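PDB 5H80: carboxylase from Deinococcus radiodurans, which probably carries out the biotin carboxylase step of a single-chain enzyme, spending ATP to attach bicarbonate-derived carboxylate to biotin on a carrier domain. Local coordinates for residues V402-F407 with A423-H428; Y296-T301 with R342-E347; P158-T163 with Y227-I232. All coordinates share one frame; numbering follows the deposited sequence.

Contact 1. Residues V402-F407 with A423-H428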
ATOM      1  N   VAL A 402      -2.008  -0.410  -4.584  1.00 21.44           N
ATOM      2  CA  VAL A 402      -0.883  -0.076  -5.446  1.00 21.39           C
ATOM      3  C   VAL A 402       0.222   0.488  -4.542  1.00 23.65           C
ATOM      4  O   VAL A 402      -0.028   1.323  -3.701  1.00 24.18           O
ATOM      5  CB  VAL A 402      -1.354   1.051  -6.451  1.00 25.60           C
ATOM      6  CG1 VAL A 402      -0.180   1.804  -7.076  1.00 26.57           C
ATOM      7  CG2 VAL A 402      -2.317   0.464  -7.402  1.00 28.20           C
ATOM      8  N   ARG A 403       1.478   0.161  -4.834  1.00 19.58           N
ATOM      9  CA  ARG A 403       2.626   0.736  -4.148  1.00 22.76           C
ATOM     10  C   ARG A 403       3.666   0.985  -5.248  1.00 22.53           C
ATOM     11  O   ARG A 403       3.897   0.100  -6.083  1.00 21.03           O
ATOM     12  CB  ARG A 403       3.220  -0.290  -3.180  1.00 19.17           C
ATOM     13  CG  ARG A 403       4.682  -0.073  -2.824  1.00 20.88           C
ATOM     14  CD  ARG A 403       5.174  -1.080  -1.821  1.00 25.89           C
ATOM     15  NE  ARG A 403       6.612  -0.952  -1.623  1.00 23.38           N
ATOM     16  CZ  ARG A 403       7.301  -1.764  -0.772  1.00 22.81           C
ATOM     17  NH1 ARG A 403       6.701  -2.742  -0.056  1.00 22.99           N
ATOM     18  NH2 ARG A 403       8.642  -1.600  -0.613  1.00 23.14           N
ATOM     19  N   VAL A 404       4.342   2.132  -5.173  0.50 21.50           N
ATOM     20  CA  VAL A 404       5.397   2.477  -6.139  0.50 21.14           C
ATOM     21  C   VAL A 404       6.691   2.873  -5.437  0.50 20.53           C
ATOM     22  O   VAL A 404       6.693   3.826  -4.689  0.50 20.49           O
ATOM     23  CB  VAL A 404       4.982   3.628  -7.078  0.50 19.37           C
ATOM     24  CG1 VAL A 404       6.119   3.947  -8.070  0.50 16.92           C
ATOM     25  CG2 VAL A 404       3.738   3.296  -7.895  0.50 19.97           C
ATOM     26  N   ASP A 405       7.783   2.159  -5.755  1.00 22.32           N
ATOM     27  CA  ASP A 405       9.102   2.413  -5.201  1.00 22.96           C
ATOM     28  C   ASP A 405       9.950   3.033  -6.366  1.00 24.04           C
ATOM     29  O   ASP A 405      10.216   2.378  -7.420  1.00 22.31           O
ATOM     30  CB  ASP A 405       9.845   1.171  -4.605  1.00 21.35           C
ATOM     31  CG  ASP A 405       9.242   0.661  -3.308  1.00 23.99           C
ATOM     32  OD1 ASP A 405       8.023   0.927  -3.047  1.00 21.47           O
ATOM     33  OD2 ASP A 405       9.967   0.084  -2.502  1.00 27.08           O
ATOM     34  N   THR A 406      10.391   4.270  -6.137  1.00 21.85           N
ATOM     35  CA  THR A 406      11.158   5.042  -7.140  1.00 23.91           C
ATOM     36  C   THR A 406      12.167   5.978  -6.371  1.00 21.67           C
ATOM     37  O   THR A 406      12.174   6.118  -5.175  1.00 23.23           O
ATOM     38  CB  THR A 406      10.206   5.791  -8.106  1.00 22.77           C
ATOM     39  OG1 THR A 406      10.867   6.427  -9.253  1.00 25.42           O
ATOM     40  CG2 THR A 406       9.369   6.815  -7.354  1.00 24.25           C
ATOM     41  N   PHE A 407      12.973   6.626  -7.226  1.00 23.99           N
ATOM     42  CA  PHE A 407      13.917   7.672  -6.948  1.00 21.13           C
ATOM     43  C   PHE A 407      13.706   8.955  -7.820  1.00 23.32           C
ATOM     44  O   PHE A 407      14.329   9.988  -7.583  1.00 27.57           O
ATOM     45  CB  PHE A 407      15.345   7.122  -7.127  1.00 24.23           C
ATOM     46  CG  PHE A 407      15.655   6.929  -8.512  1.00 22.43           C
ATOM     47  CD1 PHE A 407      16.519   7.855  -9.215  1.00 26.91           C
ATOM     48  CD2 PHE A 407      15.203   5.840  -9.202  1.00 25.61           C
ATOM     49  CE1 PHE A 407      16.781   7.654 -10.566  1.00 29.51           C
ATOM     50  CE2 PHE A 407      15.521   5.627 -10.505  1.00 26.74           C
ATOM     51  CZ  PHE A 407      16.274   6.525 -11.217  1.00 25.77           C
ATOM     52  N   ALA A 423      10.927   3.011 -12.102  1.00 25.66           N
ATOM     53  CA  ALA A 423      10.098   2.757 -10.926  1.00 27.06           C
ATOM     54  C   ALA A 423       9.632   1.318 -10.858  1.00 21.22           C
ATOM     55  O   ALA A 423       9.454   0.677 -11.901  1.00 23.47           O
ATOM     56  CB  ALA A 423       8.879   3.684 -10.948  1.00 28.36           C
ATOM     57  N   LYS A 424       9.333   0.865  -9.664  1.00 19.99           N
ATOM     58  CA  LYS A 424       8.727  -0.458  -9.508  1.00 20.63           C
ATOM     59  C   LYS A 424       7.264  -0.298  -9.050  1.00 20.44           C
ATOM     60  O   LYS A 424       7.083   0.344  -8.094  1.00 21.82           O
ATOM     61  CB  LYS A 424       9.487  -1.340  -8.584  1.00 23.72           C
ATOM     62  CG  LYS A 424      10.999  -1.442  -8.868  1.00 26.98           C
ATOM     63  CD  LYS A 424      11.761  -2.337  -7.869  1.00 24.90           C
ATOM     64  CE  LYS A 424      11.726  -1.924  -6.387  1.00 21.91           C
ATOM     65  NZ  LYS A 424      12.610  -2.652  -5.425  1.00 25.34           N
ATOM     66  N   VAL A 425       6.329  -0.892  -9.761  1.00 22.74           N
ATOM     67  CA  VAL A 425       4.919  -0.810  -9.440  1.00 23.31           C
ATOM     68  C   VAL A 425       4.441  -2.128  -8.949  1.00 19.12           C
ATOM     69  O   VAL A 425       4.471  -3.128  -9.709  1.00 19.01           O
ATOM     70  CB  VAL A 425       4.104  -0.394 -10.654  1.00 23.81           C
ATOM     71  CG1 VAL A 425       2.529  -0.369 -10.418  1.00 25.37           C
ATOM     72  CG2 VAL A 425       4.621   0.968 -11.177  1.00 22.60           C
ATOM     73  N   VAL A 426       3.935  -2.128  -7.717  1.00 20.39           N
ATOM     74  CA  VAL A 426       3.547  -3.365  -7.044  1.00 19.46           C
ATOM     75  C   VAL A 426       2.043  -3.276  -6.899  1.00 19.67           C
ATOM     76  O   VAL A 426       1.546  -2.262  -6.359  1.00 22.25           O
ATOM     77  CB  VAL A 426       4.229  -3.611  -5.728  1.00 23.63           C
ATOM     78  CG1 VAL A 426       3.856  -4.927  -5.127  1.00 23.27           C
ATOM     79  CG2 VAL A 426       5.784  -3.516  -5.915  1.00 25.54           C
ATOM     80  N   VAL A 427       1.362  -4.311  -7.357  1.00 22.89           N
ATOM     81  CA  VAL A 427      -0.090  -4.296  -7.194  1.00 20.85           C
ATOM     82  C   VAL A 427      -0.517  -5.513  -6.411  1.00 22.04           C
ATOM     83  O   VAL A 427       0.054  -6.596  -6.559  1.00 20.78           O
ATOM     84  CB  VAL A 427      -0.761  -4.201  -8.498  1.00 25.62           C
ATOM     85  CG1 VAL A 427      -2.208  -4.471  -8.381  1.00 28.04           C
ATOM     86  CG2 VAL A 427      -0.576  -2.825  -9.116  1.00 25.90           C
ATOM     87  N   HIS A 428      -1.493  -5.342  -5.513  1.00 20.96           N
ATOM     88  CA  HIS A 428      -1.833  -6.405  -4.517  1.00 21.30           C
ATOM     89  C   HIS A 428      -3.337  -6.486  -4.282  1.00 25.45           C
ATOM     90  O   HIS A 428      -3.997  -5.513  -4.378  1.00 24.26           O
ATOM     91  CB  HIS A 428      -1.171  -6.131  -3.225  1.00 24.56           C
ATOM     92  CG  HIS A 428      -1.563  -7.026  -2.100  1.00 26.97           C
ATOM     93  ND1 HIS A 428      -2.161  -6.530  -0.947  1.00 36.24           N
ATOM     94  CD2 HIS A 428      -1.362  -8.355  -1.871  1.00 30.94           C
ATOM     95  CE1 HIS A 428      -2.305  -7.511  -0.068  1.00 34.73           C
ATOM     96  NE2 HIS A 428      -1.864  -8.632  -0.624  1.00 31.19           N
TER
HETATM   97  O   HOH W   1      12.298  -1.039  -3.287  1.00 20.23           O
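V402-F407 and A423-H428 are two neighbouring strands at the margin of an antiparallel beta sheet in the biotin carboxylase C-terminal region, with strand 402-406 outermost within the chain. The local axes approach to 4.7 Å and run at 164° to each other. R403 faces V426, and D405 faces K424, as hydrogen-bonded pairs; in the first, R403 N donates to V426 O over 2.9 Å and V426 N returns a bond of 2.8 Å to R403 O. The two faces illustrate how one ladder can serve two environments. On the apolar face V402 and V427 lie side by side, their CG2 methyls 4.1 Å apart, against helix 434-446. On the other, the extended R403 chain carries its guanidinium side-on to D405, NE reaching OD1 at 2.7 Å and NH2 reaching OD2 at 2.9 Å. The carboxylate carbon lies in the guanidinium plane, but NE stands 33° out of the carboxylate plane, so the two groups are twisted against each other. NH1 of R403 pairs with E329 and E330, and P400 of the second subunit packs on R403 and D405. K424 bends at chi3 (-60°), bringing CE to 4.0 Å from D405 CB. Its NZ binds E42 and V323 O, while one water, 2.7 Å from both K424 NZ and D405 OD2, accepts from the lysine NZ and donates to the carboxylate.

Contact 2. Residues Y296-T301 with R342-E347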
ATOM      1  N   TYR A 296      22.838 -19.233   8.056  1.00 27.11           N
ATOM      2  CA  TYR A 296      22.658 -17.954   7.381  1.00 25.48           C
ATOM      3  C   TYR A 296      22.159 -16.882   8.319  1.00 25.26           C
ATOM      4  O   TYR A 296      21.410 -17.176   9.175  1.00 27.63           O
ATOM      5  CB  TYR A 296      21.716 -18.111   6.148  1.00 28.36           C
ATOM      6  CG  TYR A 296      21.776 -17.066   5.128  1.00 26.93           C
ATOM      7  CD1 TYR A 296      22.692 -17.140   4.038  1.00 27.65           C
ATOM      8  CD2 TYR A 296      21.032 -15.935   5.231  1.00 28.87           C
ATOM      9  CE1 TYR A 296      22.747 -16.148   3.029  1.00 29.56           C
ATOM     10  CE2 TYR A 296      21.091 -14.905   4.287  1.00 23.76           C
ATOM     11  CZ  TYR A 296      21.977 -14.941   3.190  1.00 24.23           C
ATOM     12  OH  TYR A 296      22.066 -13.999   2.271  1.00 24.18           O
ATOM     13  N   ARG A 297      22.705 -15.660   8.119  1.00 27.72           N
ATOM     14  CA  ARG A 297      22.266 -14.455   8.796  1.00 24.92           C
ATOM     15  C   ARG A 297      21.946 -13.380   7.760  1.00 24.54           C
ATOM     16  O   ARG A 297      22.626 -13.204   6.755  1.00 27.65           O
ATOM     17  CB  ARG A 297      23.277 -13.963   9.875  1.00 25.09           C
ATOM     18  CG  ARG A 297      22.691 -12.845  10.851  1.00 30.24           C
ATOM     19  CD  ARG A 297      23.710 -12.376  11.874  1.00 30.24           C
ATOM     20  NE  ARG A 297      24.197 -13.429  12.745  1.00 38.00           N
ATOM     21  CZ  ARG A 297      23.909 -13.620  14.033  1.00 43.89           C
ATOM     22  NH1 ARG A 297      24.474 -14.676  14.675  1.00 39.43           N
ATOM     23  NH2 ARG A 297      23.052 -12.817  14.715  1.00 55.13           N
ATOM     24  N   CYS A 298      20.769 -12.749   8.001  1.00 26.30           N
ATOM     25  CA  CYS A 298      20.143 -11.640   7.220  1.00 21.89           C
ATOM     26  C   CYS A 298      19.286 -12.276   6.132  1.00 22.32           C
ATOM     27  O   CYS A 298      18.671 -13.314   6.457  1.00 24.30           O
ATOM     28  CB  CYS A 298      21.102 -10.551   6.732  1.00 21.99           C
ATOM     29  SG  CYS A 298      22.086  -9.855   8.023  1.00 28.95           S
ATOM     30  N   LEU A 299      19.167 -11.659   4.961  1.00 20.07           N
ATOM     31  CA  LEU A 299      18.351 -12.126   3.882  1.00 20.12           C
ATOM     32  C   LEU A 299      19.112 -12.793   2.758  1.00 23.26           C
ATOM     33  O   LEU A 299      20.142 -12.268   2.336  1.00 22.84           O
ATOM     34  CB  LEU A 299      17.447 -11.032   3.300  1.00 24.12           C
ATOM     35  CG  LEU A 299      16.477 -10.210   4.144  1.00 23.67           C
ATOM     36  CD1 LEU A 299      15.717  -9.159   3.325  1.00 24.08           C
ATOM     37  CD2 LEU A 299      15.532 -11.102   4.938  1.00 29.97           C
ATOM     38  N   GLY A 300      18.460 -13.721   2.037  1.00 27.01           N
ATOM     39  CA  GLY A 300      19.041 -14.300   0.861  1.00 22.11           C
ATOM     40  C   GLY A 300      17.950 -14.958   0.047  1.00 20.52           C
ATOM     41  O   GLY A 300      16.880 -15.231   0.691  1.00 20.43           O
ATOM     42  N   THR A 301      18.154 -15.154  -1.243  1.00 22.98           N
ATOM     43  CA  THR A 301      17.165 -15.761  -2.093  1.00 20.12           C
ATOM     44  C   THR A 301      17.864 -17.001  -2.746  1.00 25.49           C
ATOM     45  O   THR A 301      18.986 -16.850  -3.166  1.00 25.00           O
ATOM     46  CB  THR A 301      16.691 -14.830  -3.121  1.00 22.75           C
ATOM     47  OG1 THR A 301      16.066 -13.695  -2.488  1.00 23.83           O
ATOM     48  CG2 THR A 301      15.774 -15.453  -4.186  1.00 22.05           C
ATOM     49  N   ARG A 342      17.795  -5.200  11.327  1.00 20.07           N
ATOM     50  CA  ARG A 342      17.756  -5.706  12.660  1.00 22.28           C
ATOM     51  C   ARG A 342      18.496  -7.041  12.801  1.00 24.10           C
ATOM     52  O   ARG A 342      19.187  -7.233  13.851  1.00 25.01           O
ATOM     53  CB  ARG A 342      16.349  -5.733  13.302  1.00 25.08           C
ATOM     54  CG  ARG A 342      15.661  -4.343  13.283  1.00 24.46           C
ATOM     55  CD  ARG A 342      14.237  -4.500  13.744  1.00 26.60           C
ATOM     56  NE  ARG A 342      14.141  -4.913  15.129  1.00 29.89           N
ATOM     57  CZ  ARG A 342      13.113  -4.654  15.932  1.00 36.83           C
ATOM     58  NH1 ARG A 342      13.191  -5.018  17.194  1.00 30.69           N
ATOM     59  NH2 ARG A 342      11.978  -4.066  15.497  1.00 33.90           N
ATOM     60  N   LEU A 343      18.341  -7.935  11.825  1.00 20.33           N
ATOM     61  CA  LEU A 343      19.100  -9.167  11.774  1.00 22.13           C
ATOM     62  C   LEU A 343      20.598  -8.861  11.724  1.00 23.57           C
ATOM     63  O   LEU A 343      21.338  -9.430  12.576  1.00 21.97           O
ATOM     64  CB  LEU A 343      18.677 -10.034  10.638  1.00 21.72           C
ATOM     65  CG  LEU A 343      17.310 -10.722  10.922  1.00 19.63           C
ATOM     66  CD1 LEU A 343      16.794 -11.190   9.567  1.00 20.52           C
ATOM     67  CD2 LEU A 343      17.165 -11.806  12.013  1.00 23.40           C
ATOM     68  N   ALA A 344      21.035  -7.984  10.808  1.00 24.06           N
ATOM     69  CA  ALA A 344      22.431  -7.518  10.803  1.00 27.14           C
ATOM     70  C   ALA A 344      22.977  -6.993  12.133  1.00 25.03           C
ATOM     71  O   ALA A 344      24.142  -7.339  12.514  1.00 26.45           O
ATOM     72  CB  ALA A 344      22.676  -6.505   9.704  1.00 26.62           C
ATOM     73  N   ALA A 345      22.111  -6.343  12.945  1.00 24.61           N
ATOM     74  CA  ALA A 345      22.484  -5.730  14.194  1.00 30.04           C
ATOM     75  C   ALA A 345      22.387  -6.710  15.383  1.00 29.75           C
ATOM     76  O   ALA A 345      22.716  -6.324  16.483  1.00 27.71           O
ATOM     77  CB  ALA A 345      21.510  -4.571  14.435  1.00 29.50           C
ATOM     78  N   GLY A 346      22.031  -7.987  15.153  1.00 24.31           N
ATOM     79  CA  GLY A 346      22.164  -9.055  16.139  1.00 26.52           C
ATOM     80  C   GLY A 346      20.877  -9.472  16.794  1.00 24.58           C
ATOM     81  O   GLY A 346      20.917 -10.347  17.666  1.00 28.42           O
ATOM     82  N   GLU A 347      19.696  -9.055  16.287  1.00 25.51           N
ATOM     83  CA  GLU A 347      18.541  -9.631  16.819  1.00 23.55           C
ATOM     84  C   GLU A 347      18.140 -10.994  16.206  1.00 22.01           C
ATOM     85  O   GLU A 347      18.425 -11.287  15.043  1.00 26.35           O
ATOM     86  CB  GLU A 347      17.352  -8.668  16.796  1.00 21.73           C
ATOM     87  CG  GLU A 347      17.350  -7.697  17.995  1.00 22.69           C
ATOM     88  CD  GLU A 347      16.284  -6.556  17.916  1.00 23.71           C
ATOM     89  OE1 GLU A 347      16.159  -5.833  16.929  1.00 28.92           O
ATOM     90  OE2 GLU A 347      15.515  -6.455  18.937  1.00 26.11           O
TER
HETATM   91  O   HOH W   2      20.782 -11.861  13.786  1.00 26.83           O
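C298 and R297 meet the C-terminal end of helix 336-344 just where the chain turns a corner into strand 299-306. The apolar part centres on sulfur: C298 SG lies 3.8 Å from A344 CB and 4.3 Å from L343 CB, with the A344 backbone beside it. L343 points toward this corner, its CB and CD1 both resting against C298 CA, and its side chain also packs on L349, V352 and D245. The contact thus joins a corner of the antiparallel sheet of an ATP-grasp domain to a helix terminus, and that terminus is a Schellman motif. G346 takes a positive phi of 104°; its N bonds back to L343 O at 3.0 Å, and E347 N reaches R342 O at 3.1 Å. The polar part gathers at this end. R297, bent at chi3 (-60°), runs its CD past L343 O, which sits at the edge of the guanidinium near its plane. A water, weakly bonded to R297 NH2, lies 2.8 Å from L343 O and 2.7 Å from E347 O. A salt bridge lies within 342-347 itself: R342 grips E347 side-on, NE and NH1 both directed at OE1 from the same face of the carboxylate, with NE at 2.9 Å.

Contact 3. Residues P158-T163 with Y227-I232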
ATOM      1  N   PRO A 158      18.945 -30.868  -6.359  1.00 29.97           N
ATOM      2  CA  PRO A 158      19.325 -31.012  -7.751  1.00 31.79           C
ATOM      3  C   PRO A 158      19.862 -29.784  -8.357  1.00 31.64           C
ATOM      4  O   PRO A 158      19.394 -28.675  -7.996  1.00 32.32           O
ATOM      5  CB  PRO A 158      18.047 -31.406  -8.481  1.00 32.13           C
ATOM      6  CG  PRO A 158      17.073 -31.700  -7.452  1.00 37.30           C
ATOM      7  CD  PRO A 158      17.472 -30.956  -6.232  1.00 36.30           C
ATOM      8  N   VAL A 159      20.916 -29.995  -9.158  1.00 31.09           N
ATOM      9  CA  VAL A 159      21.492 -28.986 -10.023  1.00 33.29           C
ATOM     10  C   VAL A 159      21.499 -29.390 -11.509  1.00 30.48           C
ATOM     11  O   VAL A 159      21.456 -30.583 -11.846  1.00 30.30           O
ATOM     12  CB  VAL A 159      22.927 -28.583  -9.558  1.00 31.71           C
ATOM     13  CG1 VAL A 159      22.990 -28.213  -8.082  1.00 33.05           C
ATOM     14  CG2 VAL A 159      23.888 -29.752  -9.780  1.00 37.94           C
ATOM     15  N   ILE A 160      21.629 -28.405 -12.351  1.00 29.83           N
ATOM     16  CA  ILE A 160      21.577 -28.554 -13.761  1.00 34.51           C
ATOM     17  C   ILE A 160      22.773 -29.415 -14.202  1.00 45.75           C
ATOM     18  O   ILE A 160      23.883 -29.230 -13.675  1.00 50.35           O
ATOM     19  CB  ILE A 160      21.577 -27.250 -14.527  1.00 35.71           C
ATOM     20  CG1 ILE A 160      20.273 -26.468 -14.243  1.00 32.14           C
ATOM     21  CG2 ILE A 160      21.620 -27.531 -16.023  1.00 33.83           C
ATOM     22  CD1 ILE A 160      20.142 -25.151 -14.969  1.00 34.55           C
ATOM     23  N   PRO A 161      22.559 -30.331 -15.168  1.00 45.61           N
ATOM     24  CA  PRO A 161      23.733 -31.062 -15.641  1.00 44.05           C
ATOM     25  C   PRO A 161      24.696 -30.154 -16.380  1.00 42.79           C
ATOM     26  O   PRO A 161      24.313 -29.196 -17.103  1.00 45.72           O
ATOM     27  CB  PRO A 161      23.109 -32.184 -16.511  1.00 43.88           C
ATOM     28  CG  PRO A 161      21.823 -32.417 -15.814  1.00 44.24           C
ATOM     29  CD  PRO A 161      21.327 -31.011 -15.636  1.00 41.22           C
ATOM     30  N   GLY A 162      25.975 -30.343 -16.105  1.00 49.16           N
ATOM     31  CA  GLY A 162      26.939 -29.367 -16.587  1.00 45.56           C
ATOM     32  C   GLY A 162      28.373 -29.847 -16.385  1.00 48.82           C
ATOM     33  O   GLY A 162      28.571 -30.906 -15.813  1.00 38.46           O
ATOM     34  N   THR A 163      29.318 -29.074 -16.923  1.00 54.93           N
ATOM     35  CA  THR A 163      30.749 -29.199 -16.612  1.00 65.53           C
ATOM     36  C   THR A 163      31.032 -28.312 -15.407  1.00 64.40           C
ATOM     37  O   THR A 163      30.858 -27.080 -15.502  1.00 66.10           O
ATOM     38  CB  THR A 163      31.631 -28.702 -17.777  1.00 60.98           C
ATOM     39  OG1 THR A 163      31.260 -29.387 -18.965  1.00 67.59           O
ATOM     40  CG2 THR A 163      33.120 -28.969 -17.501  1.00 69.42           C
ATOM     41  N   TYR A 227      29.659 -22.688 -20.592  1.00 42.85           N
ATOM     42  CA  TYR A 227      30.724 -23.664 -20.219  1.00 58.89           C
ATOM     43  C   TYR A 227      30.179 -25.089 -20.125  1.00 57.25           C
ATOM     44  O   TYR A 227      30.568 -25.884 -19.234  1.00 67.26           O
ATOM     45  CB  TYR A 227      31.451 -23.275 -18.913  1.00 64.31           C
ATOM     46  CG  TYR A 227      30.488 -23.013 -17.773  1.00 71.30           C
ATOM     47  CD1 TYR A 227      30.143 -24.022 -16.849  1.00 77.19           C
ATOM     48  CD2 TYR A 227      29.887 -21.765 -17.635  1.00 75.23           C
ATOM     49  CE1 TYR A 227      29.233 -23.775 -15.829  1.00 78.19           C
ATOM     50  CE2 TYR A 227      28.980 -21.515 -16.622  1.00 76.38           C
ATOM     51  CZ  TYR A 227      28.664 -22.514 -15.725  1.00 77.11           C
ATOM     52  OH  TYR A 227      27.783 -22.217 -14.732  1.00 76.02           O
ATOM     53  N   ALA A 228      29.337 -25.435 -21.112  1.00 62.72           N
ATOM     54  CA  ALA A 228      28.585 -26.702 -21.127  1.00 59.13           C
ATOM     55  C   ALA A 228      27.633 -26.813 -19.934  1.00 52.99           C
ATOM     56  O   ALA A 228      27.968 -27.376 -18.867  1.00 47.50           O
ATOM     57  CB  ALA A 228      29.496 -27.924 -21.220  1.00 54.09           C
ATOM     58  N   GLU A 229      26.452 -26.243 -20.141  1.00 48.87           N
ATOM     59  CA  GLU A 229      25.304 -26.587 -19.332  1.00 45.12           C
ATOM     60  C   GLU A 229      24.175 -27.088 -20.183  1.00 32.75           C
ATOM     61  O   GLU A 229      23.903 -26.476 -21.206  1.00 38.54           O
ATOM     62  CB  GLU A 229      24.837 -25.343 -18.576  1.00 45.31           C
ATOM     63  CG  GLU A 229      24.465 -25.729 -17.175  1.00 44.10           C
ATOM     64  CD  GLU A 229      24.240 -24.516 -16.293  1.00 41.48           C
ATOM     65  OE1 GLU A 229      24.819 -24.618 -15.201  1.00 41.78           O
ATOM     66  OE2 GLU A 229      23.508 -23.525 -16.742  1.00 41.15           O
ATOM     67  N   ARG A 230      23.453 -28.108 -19.723  1.00 34.85           N
ATOM     68  CA  ARG A 230      22.145 -28.471 -20.385  1.00 32.93           C
ATOM     69  C   ARG A 230      21.231 -27.233 -20.459  1.00 34.43           C
ATOM     70  O   ARG A 230      21.055 -26.558 -19.416  1.00 40.72           O
ATOM     71  CB  ARG A 230      21.472 -29.660 -19.651  1.00 30.31           C
ATOM     72  CG  ARG A 230      20.084 -30.026 -20.145  1.00 33.98           C
ATOM     73  CD  ARG A 230      19.523 -31.195 -19.387  1.00 37.65           C
ATOM     74  NE  ARG A 230      18.233 -31.578 -19.968  1.00 36.68           N
ATOM     75  CZ  ARG A 230      18.052 -32.496 -20.908  1.00 38.35           C
ATOM     76  NH1 ARG A 230      19.045 -33.315 -21.286  1.00 32.45           N
ATOM     77  NH2 ARG A 230      16.807 -32.732 -21.290  1.00 32.22           N
ATOM     78  N   LEU A 231      20.693 -26.903 -21.645  1.00 35.93           N
ATOM     79  CA  LEU A 231      19.727 -25.783 -21.774  1.00 33.30           C
ATOM     80  C   LEU A 231      18.425 -26.335 -21.150  1.00 40.18           C
ATOM     81  O   LEU A 231      17.887 -27.384 -21.608  1.00 41.60           O
ATOM     82  CB  LEU A 231      19.548 -25.360 -23.226  1.00 41.33           C
ATOM     83  CG  LEU A 231      18.687 -24.119 -23.475  1.00 41.93           C
ATOM     84  CD1 LEU A 231      19.334 -22.913 -22.839  1.00 44.29           C
ATOM     85  CD2 LEU A 231      18.425 -23.894 -24.946  1.00 45.28           C
ATOM     86  N   ILE A 232      17.948 -25.692 -20.071  1.00 39.16           N
ATOM     87  CA  ILE A 232      16.676 -26.115 -19.441  1.00 40.29           C
ATOM     88  C   ILE A 232      15.577 -25.289 -20.076  1.00 36.17           C
ATOM     89  O   ILE A 232      15.505 -24.019 -19.998  1.00 32.90           O
ATOM     90  CB  ILE A 232      16.652 -26.022 -17.915  1.00 44.98           C
ATOM     91  CG1 ILE A 232      17.698 -26.980 -17.351  1.00 42.93           C
ATOM     92  CG2 ILE A 232      15.229 -26.221 -17.351  1.00 47.53           C
ATOM     93  CD1 ILE A 232      17.200 -28.225 -16.703  1.00 39.59           C
TER
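A single backbone bridge, G162 to E229, joins two nearly antiparallel chain passages at a G1 beta bulge, where A228 and E229 both face M185. Two hydrogen bonds flank the bridge. P161 O accepts from R230 N at 3.0 Å, and T163 N reaches A228 O at 2.9 Å. Between them the two backbones come so close that G162 CA is 3.2 Å from A228 O. In ATP-grasp carboxylases a mobile lid subdomain closes over the nucleotide, and the position of these segments, at the two ends of the 164-226 excursion, is consistent with the passages by which the chain probably enters and leaves that lid. On one flank I160 sets its branch methyl CG2 against E229 CG at 3.6 Å, the two side chains crossing at about a right angle, while CD1 extends to I232 CG1 at 3.9 Å. L305 and Y313 of the neighbouring sheet pack on both isoleucines. P161 and R230 run side by side, and R230 NH1 continues to Q179. At the far end T163 turns OG1 beside its own backbone N (chi1 -54°), which places it 3.2 Å from A228 CB. Y227, its CG between backbone N and carbonyl carbon (chi1 52°), presents a ring edge to T163, with CD1 3.4 Å from T163 O in the ring plane. K145 NZ hydrogen-bonds Y227 OH and forms a salt bridge with E229 OE1.

How the contacts relate
From the N terminus the contacts come in series, none nested in or crossing another. Contact 3 comes first and closes the longest loop, 63 residues between its segments, including 187-197 and 214-226, which are not modelled; it joins the loop after helix 145-154 to strand 229-230. Contact 2 follows, with 40 residues between its segments, and brings the helix end at 342-347 back to the start of strand 299-306. Contact 1 closes a short excursion of 15 residues between neighbouring strands of a different sheet. Contacts 2 and 3 both lie in the ATP-binding domain, their centres about 31 Å apart, whereas contact 1 belongs to the C-terminal domain, its centre about 35 Å from that of contact 3, across the centre of the chain.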